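Local atomic coordinates of putative Acetyltransferase from the GNAT family (Novosphingobium aromaticivorans DSM 12444, PDB entry 3EC4), a protein that probably transfers an acyl group, most likely from an acyl-coenzyme A donor, as other members of the GNAT acetyltransferase family do. Residues L174-I179 with I205-S210; A147-R152 with R180-G185; D140-A145 with P167-R172; D9-N14 with Y194-A199. All coordinates share one frame; numbering follows the deposited sequence.

From the N terminus, the chain first lays down helix 11-17, whose start waits for strand 192-198 and opens the widest loop, that of interaction 4. Inside it, strand 142-149 serves twice: its beginning meets the loop 167-172 (interaction 3), its end meets helix 174-188 (interaction 2). These two contacts alternate along the chain, and both fall within the span of interaction 4. Interaction 1 opens on helix 174-188 only after interaction 3 has closed; it crosses interactions 2 and 4 and closes last, on helix 202-210. Interactions 2, 3 and 4 tie helix 174-188, the loop before it and the N-terminal helix to one mixed sheet; interaction 1 joins helix 202-210 to helix 174-188.

Interaction 1 (L174-I179 with I205-S210); sequences LAARLI and IRLYES
This is a small apolar helix-helix contact, made where helix 174-188 and helix 202-210 lie side by side against the mixed sheet of the GNAT fold. The short segments cross at -42° with their axes 10.8 Å apart, so few residues meet. Leu207 reaches over from the second helix: its CG stands anti to the backbone N (chi1 162°), which carries CD1 to within 3.9 Å of Ala176 CB, while the other branch, CD2, turns to Ile179. The Ile179 chain runs out through CG1 and ends at the rim of the Tyr208 ring, with CD1 lying in the ring plane 3.6 Å from CE1. The two side chains meet at about a right angle, methyl against ring edge and not over a face. Tyr208 also rests on Leu195 and Ser197 of strand 192-198, and Leu174 and Leu178, from the other side of their helix, sit on strand 142-149. Each helix is therefore seated on the sheet as well as on its neighbour. With methyl groups and an aromatic edge as the sole touching surfaces, the contact has shape but no directional bond, so the crossing is probably set in large part by how each helix packs on the strands.

Interaction 2 (A147-R152 with R180-G185); sequences AGERMR and RKVIAG
Val182 presses both its methyl groups into the backbone of strand 142-149, and this is the tight part of the contact. CG2 lies 3.8 Å from Ala147 O and 4.0 Å from Ala147 CB, whereas CG1, anti to the backbone N (chi1 170°), comes 3.8 Å from Gly148 O and continues onto Glu149 CG. Gly148 takes part through its backbone carbonyl; the segment axes are 8.2 Å apart. Trimming Val182 to an alanine would remove both branches and probably open a gap between the helix and the backbone of Ala147 and Gly148. Beyond the valine, direct packing between the segments gives way to a polar, water-bridged part. Glu149 stretches past Val182 in the opposite direction, and a water bridges the two segments, donating to Glu149 OE2 and to Val182 O at 2.7 Å each. The carboxylate itself is firmly held: OE1 takes Arg152 NH2 at 3.0 Å, in the plane of the guanidinium, as well as Gln133 N, and OE2 pairs with Arg189. Strand and helix run nearly the same way, 23° apart. Helix 174-188 is the crossover of the beta-alpha-beta unit that joins the parallel strands 157-165 and 192-198, and its seat on strand 142-149, antiparallel partner of the first, belongs to the alpha/beta core of the GNAT fold.

Interaction 3 (D140-A145 with P167-R172); sequences DGRLAA and PEYRGR
Tyr169 lays its ring against Ala144 and its hydroxyl against Arg142, anchoring the loop after strand 157-165 to the start of strand 142-149. The apolar part is close: Ala144 CB approaches the ring obliquely, 3.5 Å from CD2. On the loop's side, Glu168 CG lies above one ring face, toward its rim, and the guanidinium of Arg172 turns its face to the ring edge at CD1, its NH2 making a weak bond to Glu168 O. At the phenol end the Arg142 chain, extended from CG to NE, passes at about a right angle with CD 3.4 Å from OH; its guanidinium plane is tilted 16° from that of the ring. The polar part runs through one water, which donates to Asp140 OD2 at 2.5 Å, lies 2.6 Å from Tyr169 OH and accepts a weak bond from Arg142 NH1. Swapping Tyr169 for a phenylalanine would take away the hydroxyl and probably leave this water held less firmly between Asp140 and Arg142. Arg170 sits like the first residue of the family's Q/R-x-x-G-x-G/A signature, which in relatives binds the pyrophosphate of acetyl-CoA. The chemistry grades from a buried methyl-ring contact to an exposed, water-mediated rim, just ahead of this probable cofactor loop.

Interaction 4 (D9-N14 with Y194-A199); sequences DRPVWN and YLHSYA
Pro11, in the first turn of the N-terminal helix 11-17, rests on Tyr194 and His196 of strand 192-198, one of the two adjacent parallel strands central to the GNAT sheet. Residues two apart on a strand send their side chains to the same face, so tyrosine and histidine together form the seat. Tyr194 holds CG between its backbone N and carbonyl carbon (chi1 81°), and its hydroxyl end reaches Pro11 CB at 3.8 Å. His196 takes the other course, CG anti to the carbonyl carbon (chi1 -64°), which brings CE1 to the proline. The same CE1 touches the Tyr194 ring at its edge, in the ring plane, 3.8 Å from CE2, while His196 NE2 is hydrogen-bonded to Gln86. Around the proline, the selenomethionine at Met151 packs on Tyr194, and Asp9 forms salt bridges with Arg216 and Arg217. At the helix start Arg10 occupies the N-cap position; its guanidinium lies flat over Trp13 CB, with NH1 3.3 Å above the indole plane, and NE pairs with Glu66. The proline ring thus meets a phenol oxygen and an imidazole edge, and no aromatic face: Pro11 CG lies near the imidazole plane, at its edge, 4.0 Å from His196 CE1.

Interaction 1 (L174-I179 with I205-S210)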
# COMPACT_ATOMS: atom_id res chain seq x y z
N LEU A 174 -3.58 -15.83 -10.46
CA LEU A 174 -2.84 -15.86 -9.18
C LEU A 174 -3.18 -14.68 -8.30
O LEU A 174 -3.41 -14.86 -7.07
CB LEU A 174 -1.35 -15.97 -9.38
CG LEU A 174 -0.95 -17.23 -10.14
CD1 LEU A 174 0.58 -17.33 -10.26
CD2 LEU A 174 -1.58 -18.47 -9.54
N ALA A 175 -3.21 -13.49 -8.90
CA ALA A 175 -3.50 -12.26 -8.16
C ALA A 175 -4.84 -12.33 -7.42
O ALA A 175 -4.89 -12.02 -6.23
CB ALA A 175 -3.48 -11.03 -9.08
N ALA A 176 -5.88 -12.78 -8.10
CA ALA A 176 -7.19 -12.92 -7.51
C ALA A 176 -7.16 -13.86 -6.31
O ALA A 176 -7.63 -13.51 -5.22
CB ALA A 176 -8.19 -13.41 -8.53
N ARG A 177 -6.53 -15.01 -6.48
CA ARG A 177 -6.43 -15.98 -5.40
C ARG A 177 -5.66 -15.45 -4.19
O ARG A 177 -6.07 -15.66 -3.05
CB ARG A 177 -5.86 -17.29 -5.89
CG ARG A 177 -6.79 -18.04 -6.83
CD ARG A 177 -6.03 -19.07 -7.59
NE ARG A 177 -5.44 -20.05 -6.68
CZ ARG A 177 -4.49 -20.90 -7.04
NH1 ARG A 177 -4.04 -20.95 -8.29
NH2 ARG A 177 -4.00 -21.71 -6.13
N LEU A 178 -4.59 -14.71 -4.43
CA LEU A 178 -3.81 -14.08 -3.35
C LEU A 178 -4.60 -12.99 -2.61
O LEU A 178 -4.57 -12.92 -1.37
CB LEU A 178 -2.51 -13.53 -3.91
CG LEU A 178 -1.50 -14.67 -4.20
CD1 LEU A 178 -0.41 -14.30 -5.19
CD2 LEU A 178 -0.86 -15.16 -2.85
N ILE A 179 -5.28 -12.12 -3.36
CA ILE A 179 -6.17 -11.14 -2.72
C ILE A 179 -7.22 -11.84 -1.83
O ILE A 179 -7.47 -11.43 -0.70
CB ILE A 179 -6.82 -10.20 -3.76
CG1 ILE A 179 -5.74 -9.33 -4.42
CG2 ILE A 179 -7.92 -9.32 -3.06
CD1 ILE A 179 -6.08 -8.71 -5.78
N ILE A 205 -9.54 -2.39 -11.56
CA ILE A 205 -10.80 -2.01 -10.87
C ILE A 205 -11.90 -3.07 -11.05
O ILE A 205 -12.61 -3.40 -10.13
CB ILE A 205 -11.26 -0.59 -11.30
CG1 ILE A 205 -10.22 0.48 -10.84
CG2 ILE A 205 -12.69 -0.24 -10.86
CD1 ILE A 205 -10.40 1.83 -11.50
N ARG A 206 -12.02 -3.62 -12.26
CA ARG A 206 -12.96 -4.71 -12.51
C ARG A 206 -12.61 -5.95 -11.72
O ARG A 206 -13.51 -6.61 -11.20
CB ARG A 206 -13.02 -5.04 -14.02
CG ARG A 206 -13.73 -4.00 -14.86
CD ARG A 206 -13.93 -4.48 -16.31
NE ARG A 206 -12.70 -4.82 -17.04
CZ ARG A 206 -12.04 -3.99 -17.86
NH1 ARG A 206 -12.45 -2.75 -18.04
NH2 ARG A 206 -10.95 -4.41 -18.48
N LEU A 207 -11.32 -6.24 -11.58
CA LEU A 207 -10.90 -7.39 -10.83
C LEU A 207 -11.30 -7.20 -9.38
O LEU A 207 -11.94 -8.06 -8.77
CB LEU A 207 -9.39 -7.62 -10.92
CG LEU A 207 -8.79 -8.52 -9.86
CD1 LEU A 207 -9.41 -9.95 -9.94
CD2 LEU A 207 -7.26 -8.57 -9.98
N TYR A 208 -10.97 -6.02 -8.85
CA TYR A 208 -11.31 -5.72 -7.46
C TYR A 208 -12.81 -5.73 -7.21
O TYR A 208 -13.24 -6.27 -6.19
CB TYR A 208 -10.68 -4.41 -7.00
CG TYR A 208 -9.19 -4.38 -7.16
CD1 TYR A 208 -8.39 -5.48 -6.87
CD2 TYR A 208 -8.57 -3.21 -7.60
CE1 TYR A 208 -7.00 -5.42 -7.05
CE2 TYR A 208 -7.20 -3.15 -7.75
CZ TYR A 208 -6.42 -4.24 -7.48
OH TYR A 208 -5.06 -4.10 -7.68
N GLU A 209 -13.60 -5.12 -8.09
CA GLU A 209 -15.06 -5.26 -8.01
C GLU A 209 -15.52 -6.72 -7.93
O GLU A 209 -16.43 -7.05 -7.17
CB GLU A 209 -15.74 -4.56 -9.20
CG GLU A 209 -15.67 -3.07 -9.07
CD GLU A 209 -16.14 -2.36 -10.34
OE1 GLU A 209 -16.24 -3.00 -11.40
OE2 GLU A 209 -16.42 -1.17 -10.24
N SER A 210 -14.89 -7.61 -8.69
CA SER A 210 -15.26 -9.02 -8.69
C SER A 210 -14.84 -9.75 -7.41
O SER A 210 -15.27 -10.87 -7.16
CB SER A 210 -14.72 -9.70 -9.96
OG SER A 210 -15.14 -8.97 -11.12

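Interaction 2 (A147-R152 with R180-G185)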
# COMPACT_ATOMS: atom_id res chain seq x y z
N ALA A 147 1.07 -11.25 -2.37
CA ALA A 147 0.24 -10.13 -1.93
C ALA A 147 0.32 -10.06 -0.42
O ALA A 147 0.57 -11.05 0.25
CB ALA A 147 -1.24 -10.26 -2.37
N GLY A 148 0.04 -8.87 0.10
CA GLY A 148 0.18 -8.64 1.51
C GLY A 148 -0.73 -7.56 2.06
O GLY A 148 -1.65 -7.06 1.39
N GLU A 149 -0.40 -7.21 3.28
CA GLU A 149 -1.06 -6.16 4.05
C GLU A 149 -0.16 -4.96 4.22
O GLU A 149 1.05 -5.11 4.37
CB GLU A 149 -1.41 -6.68 5.43
CG GLU A 149 -2.22 -7.96 5.40
CD GLU A 149 -2.48 -8.53 6.76
OE1 GLU A 149 -1.58 -8.46 7.62
OE2 GLU A 149 -3.58 -9.10 6.96
N ARG A 150 -0.76 -3.78 4.27
CA ARG A 150 0.01 -2.56 4.51
C ARG A 150 -0.63 -1.64 5.55
O ARG A 150 -0.63 -2.00 6.73
CB ARG A 150 0.35 -1.90 3.17
CG ARG A 150 1.46 -0.90 3.20
CD ARG A 150 1.85 -0.44 1.81
NE ARG A 150 0.83 0.36 1.18
CZ ARG A 150 0.94 0.86 -0.06
NH1 ARG A 150 2.02 0.68 -0.82
NH2 ARG A 150 -0.05 1.55 -0.55
N MSE A 151 -1.14 -0.47 5.16
CA MSE A 151 -1.54 0.54 6.15
C MSE A 151 -2.80 0.15 6.91
O MSE A 151 -3.68 -0.59 6.42
CB MSE A 151 -1.75 1.92 5.50
CG MSE A 151 -0.56 2.40 4.77
SE MSE A 151 -0.75 4.24 4.19
CE MSE A 151 0.15 4.03 2.46
N ARG A 152 -2.88 0.65 8.13
CA ARG A 152 -4.03 0.42 9.00
C ARG A 152 -4.47 1.74 9.60
O ARG A 152 -4.03 2.09 10.67
CB ARG A 152 -3.67 -0.58 10.09
CG ARG A 152 -3.40 -1.98 9.53
CD ARG A 152 -2.79 -2.89 10.54
NE ARG A 152 -2.52 -4.17 9.94
CZ ARG A 152 -3.38 -5.17 9.83
NH1 ARG A 152 -4.57 -5.09 10.41
NH2 ARG A 152 -3.03 -6.28 9.18
N ARG A 180 -7.84 -12.89 -2.34
CA ARG A 180 -8.79 -13.67 -1.53
C ARG A 180 -8.18 -14.11 -0.20
O ARG A 180 -8.83 -14.03 0.83
CB ARG A 180 -9.27 -14.91 -2.26
CG ARG A 180 -10.24 -14.67 -3.44
CD ARG A 180 -10.54 -15.99 -4.08
NE ARG A 180 -11.51 -16.02 -5.18
CZ ARG A 180 -12.83 -16.00 -5.01
NH1 ARG A 180 -13.35 -15.90 -3.81
NH2 ARG A 180 -13.64 -16.07 -6.06
N LYS A 181 -6.96 -14.61 -0.24
CA LYS A 181 -6.32 -15.10 0.97
C LYS A 181 -6.06 -13.96 1.95
O LYS A 181 -6.34 -14.04 3.14
CB LYS A 181 -5.02 -15.80 0.64
CG LYS A 181 -4.39 -16.47 1.85
CD LYS A 181 -5.19 -17.63 2.40
CE LYS A 181 -4.42 -18.28 3.53
NZ LYS A 181 -5.17 -19.36 4.14
N VAL A 182 -5.51 -12.87 1.45
CA VAL A 182 -5.27 -11.72 2.32
C VAL A 182 -6.57 -11.21 3.03
O VAL A 182 -6.58 -10.95 4.25
CB VAL A 182 -4.58 -10.55 1.52
CG1 VAL A 182 -4.58 -9.24 2.42
CG2 VAL A 182 -3.15 -10.91 1.11
N ILE A 183 -7.67 -11.05 2.26
CA ILE A 183 -8.92 -10.50 2.81
C ILE A 183 -9.65 -11.47 3.76
O ILE A 183 -10.31 -11.02 4.67
CB ILE A 183 -9.85 -9.91 1.72
CG1 ILE A 183 -10.43 -10.98 0.80
CG2 ILE A 183 -9.13 -8.79 0.96
CD1 ILE A 183 -11.41 -10.41 -0.29
N ALA A 184 -9.42 -12.78 3.58
CA ALA A 184 -9.90 -13.79 4.49
C ALA A 184 -9.30 -13.58 5.88
O ALA A 184 -9.99 -13.71 6.91
CB ALA A 184 -9.56 -15.15 3.95
N GLY A 185 -8.01 -13.26 5.93
CA GLY A 185 -7.32 -13.07 7.22
C GLY A 185 -7.84 -11.82 7.89
O GLY A 185 -8.11 -11.81 9.10
O HOH W 1 -4.35 -11.37 5.77

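Interaction 3 (D140-A145 with P167-R172)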
# COMPACT_ATOMS: atom_id res chain seq x y z
N ASP A 140 7.04 -24.36 -9.97
CA ASP A 140 8.37 -24.93 -10.30
C ASP A 140 9.39 -24.54 -9.24
O ASP A 140 10.55 -24.23 -9.56
CB ASP A 140 8.89 -24.45 -11.68
CG ASP A 140 7.88 -24.66 -12.81
OD1 ASP A 140 7.31 -25.78 -12.90
OD2 ASP A 140 7.67 -23.71 -13.61
N GLY A 141 8.94 -24.46 -7.99
CA GLY A 141 9.79 -24.00 -6.89
C GLY A 141 10.08 -22.52 -6.81
O GLY A 141 10.71 -22.07 -5.87
N ARG A 142 9.63 -21.74 -7.79
CA ARG A 142 9.81 -20.29 -7.78
C ARG A 142 8.62 -19.59 -7.12
O ARG A 142 7.50 -20.10 -7.17
CB ARG A 142 9.99 -19.79 -9.19
CG ARG A 142 11.08 -20.51 -9.90
CD ARG A 142 11.51 -19.86 -11.20
NE ARG A 142 12.71 -20.57 -11.67
CZ ARG A 142 12.73 -21.66 -12.45
NH1 ARG A 142 11.63 -22.18 -12.97
NH2 ARG A 142 13.91 -22.20 -12.74
N LEU A 143 8.87 -18.42 -6.53
CA LEU A 143 7.80 -17.56 -6.00
C LEU A 143 7.15 -16.86 -7.18
O LEU A 143 7.71 -15.94 -7.71
CB LEU A 143 8.37 -16.53 -5.02
CG LEU A 143 7.37 -15.55 -4.37
CD1 LEU A 143 6.31 -16.34 -3.60
CD2 LEU A 143 8.07 -14.51 -3.53
N ALA A 144 5.97 -17.32 -7.57
CA ALA A 144 5.31 -16.83 -8.79
C ALA A 144 4.66 -15.46 -8.61
O ALA A 144 4.61 -14.67 -9.52
CB ALA A 144 4.31 -17.83 -9.24
N ALA A 145 4.13 -15.22 -7.42
CA ALA A 145 3.24 -14.10 -7.16
C ALA A 145 3.11 -13.97 -5.67
O ALA A 145 3.28 -14.94 -4.94
CB ALA A 145 1.85 -14.32 -7.77
N PRO A 167 5.85 -11.70 -14.89
CA PRO A 167 5.21 -11.76 -16.21
C PRO A 167 4.98 -13.16 -16.72
O PRO A 167 3.88 -13.45 -17.22
CB PRO A 167 6.18 -11.00 -17.10
CG PRO A 167 6.81 -10.04 -16.22
CD PRO A 167 6.96 -10.76 -14.88
N GLU A 168 5.96 -14.06 -16.55
CA GLU A 168 5.83 -15.41 -17.03
C GLU A 168 4.74 -16.25 -16.34
O GLU A 168 4.36 -17.32 -16.86
CB GLU A 168 7.17 -16.16 -17.00
CG GLU A 168 7.83 -16.26 -15.65
CD GLU A 168 8.81 -15.16 -15.35
OE1 GLU A 168 8.56 -13.97 -15.72
OE2 GLU A 168 9.82 -15.46 -14.65
N TYR A 169 4.24 -15.79 -15.18
CA TYR A 169 3.13 -16.47 -14.50
C TYR A 169 1.80 -15.70 -14.52
O TYR A 169 0.85 -16.04 -13.78
CB TYR A 169 3.48 -16.77 -13.05
CG TYR A 169 4.78 -17.53 -12.94
CD1 TYR A 169 4.92 -18.80 -13.48
CD2 TYR A 169 5.86 -16.96 -12.31
CE1 TYR A 169 6.14 -19.48 -13.40
CE2 TYR A 169 7.08 -17.62 -12.21
CZ TYR A 169 7.22 -18.87 -12.75
OH TYR A 169 8.44 -19.48 -12.63
N ARG A 170 1.73 -14.68 -15.35
CA ARG A 170 0.51 -13.88 -15.47
C ARG A 170 -0.54 -14.61 -16.29
O ARG A 170 -0.25 -15.59 -16.98
CB ARG A 170 0.82 -12.49 -16.01
CG ARG A 170 1.46 -11.66 -14.96
CD ARG A 170 1.81 -10.31 -15.44
NE ARG A 170 2.67 -9.64 -14.47
CZ ARG A 170 3.37 -8.53 -14.70
NH1 ARG A 170 3.30 -7.93 -15.89
NH2 ARG A 170 4.13 -8.02 -13.75
N GLY A 171 -1.78 -14.16 -16.14
CA GLY A 171 -2.89 -14.75 -16.86
C GLY A 171 -3.30 -16.10 -16.34
O GLY A 171 -4.00 -16.82 -17.06
N ARG A 172 -2.91 -16.44 -15.10
CA ARG A 172 -3.32 -17.73 -14.48
C ARG A 172 -4.23 -17.57 -13.25
O ARG A 172 -4.49 -18.54 -12.57
CB ARG A 172 -2.10 -18.51 -14.00
CG ARG A 172 -1.06 -18.70 -15.05
CD ARG A 172 -0.06 -19.71 -14.59
NE ARG A 172 1.12 -19.63 -15.44
CZ ARG A 172 2.08 -20.55 -15.49
NH1 ARG A 172 2.02 -21.63 -14.74
NH2 ARG A 172 3.11 -20.35 -16.29
O HOH W 2 9.02 -21.62 -14.02

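Interaction 4 (D9-N14 with Y194-A199)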
# COMPACT_ATOMS: atom_id res chain seq x y z
N ASP A 9 -9.83 8.86 4.57
CA ASP A 9 -9.55 10.13 3.86
C ASP A 9 -8.09 10.55 3.95
O ASP A 9 -7.61 11.34 3.15
CB ASP A 9 -10.44 11.25 4.37
CG ASP A 9 -11.88 11.05 4.03
OD1 ASP A 9 -12.24 10.24 3.15
OD2 ASP A 9 -12.69 11.68 4.72
N ARG A 10 -7.42 10.13 5.00
CA ARG A 10 -6.01 10.44 5.16
C ARG A 10 -5.29 9.21 5.67
O ARG A 10 -5.00 9.10 6.87
CB ARG A 10 -5.83 11.62 6.12
CG ARG A 10 -6.50 12.93 5.70
CD ARG A 10 -5.89 14.12 6.47
NE ARG A 10 -4.53 14.28 6.01
CZ ARG A 10 -3.53 14.85 6.68
NH1 ARG A 10 -3.70 15.38 7.89
NH2 ARG A 10 -2.33 14.88 6.11
N PRO A 11 -5.09 8.21 4.79
CA PRO A 11 -4.67 6.88 5.27
C PRO A 11 -3.24 6.87 5.82
O PRO A 11 -2.97 6.16 6.78
CB PRO A 11 -4.88 5.95 4.06
CG PRO A 11 -5.03 6.84 2.89
CD PRO A 11 -5.34 8.23 3.35
N VAL A 12 -2.37 7.70 5.29
CA VAL A 12 -0.99 7.80 5.82
C VAL A 12 -0.99 8.47 7.19
O VAL A 12 -0.39 7.98 8.15
CB VAL A 12 -0.05 8.58 4.84
CG1 VAL A 12 1.35 8.72 5.45
CG2 VAL A 12 -0.02 7.90 3.49
N TRP A 13 -1.61 9.65 7.24
CA TRP A 13 -1.71 10.41 8.46
C TRP A 13 -2.32 9.56 9.56
O TRP A 13 -1.75 9.41 10.65
CB TRP A 13 -2.50 11.69 8.23
CG TRP A 13 -2.65 12.58 9.45
CD1 TRP A 13 -3.76 12.72 10.21
CD2 TRP A 13 -1.67 13.49 10.00
NE1 TRP A 13 -3.56 13.64 11.19
CE2 TRP A 13 -2.28 14.12 11.11
CE3 TRP A 13 -0.35 13.81 9.69
CZ2 TRP A 13 -1.62 15.06 11.91
CZ3 TRP A 13 0.31 14.74 10.47
CH2 TRP A 13 -0.33 15.34 11.59
N ASN A 14 -3.44 8.94 9.23
CA ASN A 14 -4.21 8.26 10.24
C ASN A 14 -3.58 6.95 10.71
O ASN A 14 -3.61 6.64 11.89
CB ASN A 14 -5.62 8.10 9.76
CG ASN A 14 -6.38 9.40 9.76
OD1 ASN A 14 -6.09 10.34 10.54
ND2 ASN A 14 -7.38 9.48 8.92
N TYR A 194 -9.43 -2.52 2.44
CA TYR A 194 -9.48 -1.45 1.44
C TYR A 194 -8.21 -1.47 0.60
O TYR A 194 -7.22 -2.10 0.96
CB TYR A 194 -9.67 -0.09 2.14
CG TYR A 194 -8.40 0.49 2.68
CD1 TYR A 194 -7.89 0.08 3.90
CD2 TYR A 194 -7.76 1.51 2.01
CE1 TYR A 194 -6.70 0.63 4.39
CE2 TYR A 194 -6.62 2.06 2.48
CZ TYR A 194 -6.09 1.61 3.69
OH TYR A 194 -4.93 2.18 4.17
N LEU A 195 -8.23 -0.76 -0.52
CA LEU A 195 -7.07 -0.67 -1.37
C LEU A 195 -7.18 0.55 -2.23
O LEU A 195 -8.22 1.17 -2.29
CB LEU A 195 -6.90 -1.92 -2.23
CG LEU A 195 -8.07 -2.30 -3.17
CD1 LEU A 195 -8.07 -1.44 -4.44
CD2 LEU A 195 -8.06 -3.81 -3.53
N HIS A 196 -6.08 0.91 -2.85
CA HIS A 196 -6.07 1.92 -3.89
C HIS A 196 -5.69 1.28 -5.20
O HIS A 196 -4.78 0.42 -5.24
CB HIS A 196 -5.05 3.04 -3.59
CG HIS A 196 -5.36 3.83 -2.36
ND1 HIS A 196 -4.76 3.59 -1.14
CD2 HIS A 196 -6.25 4.84 -2.13
CE1 HIS A 196 -5.24 4.41 -0.23
NE2 HIS A 196 -6.14 5.19 -0.81
N SER A 197 -6.35 1.69 -6.28
CA SER A 197 -5.89 1.41 -7.63
C SER A 197 -5.52 2.72 -8.27
O SER A 197 -6.12 3.70 -7.94
CB SER A 197 -7.03 0.82 -8.44
OG SER A 197 -6.64 0.44 -9.76
N TYR A 198 -4.65 2.71 -9.28
CA TYR A 198 -4.58 3.84 -10.17
C TYR A 198 -5.96 3.99 -10.79
O TYR A 198 -6.58 2.96 -11.12
CB TYR A 198 -3.51 3.65 -11.25
CG TYR A 198 -2.12 3.70 -10.70
CD1 TYR A 198 -1.51 4.94 -10.48
CD2 TYR A 198 -1.43 2.56 -10.33
CE1 TYR A 198 -0.27 5.03 -9.97
CE2 TYR A 198 -0.13 2.66 -9.80
CZ TYR A 198 0.42 3.90 -9.61
OH TYR A 198 1.69 4.06 -9.12
N ALA A 199 -6.44 5.23 -10.93
CA ALA A 199 -7.77 5.47 -11.51
C ALA A 199 -7.80 5.02 -12.95
O ALA A 199 -8.86 4.66 -13.49
CB ALA A 199 -8.15 6.94 -11.43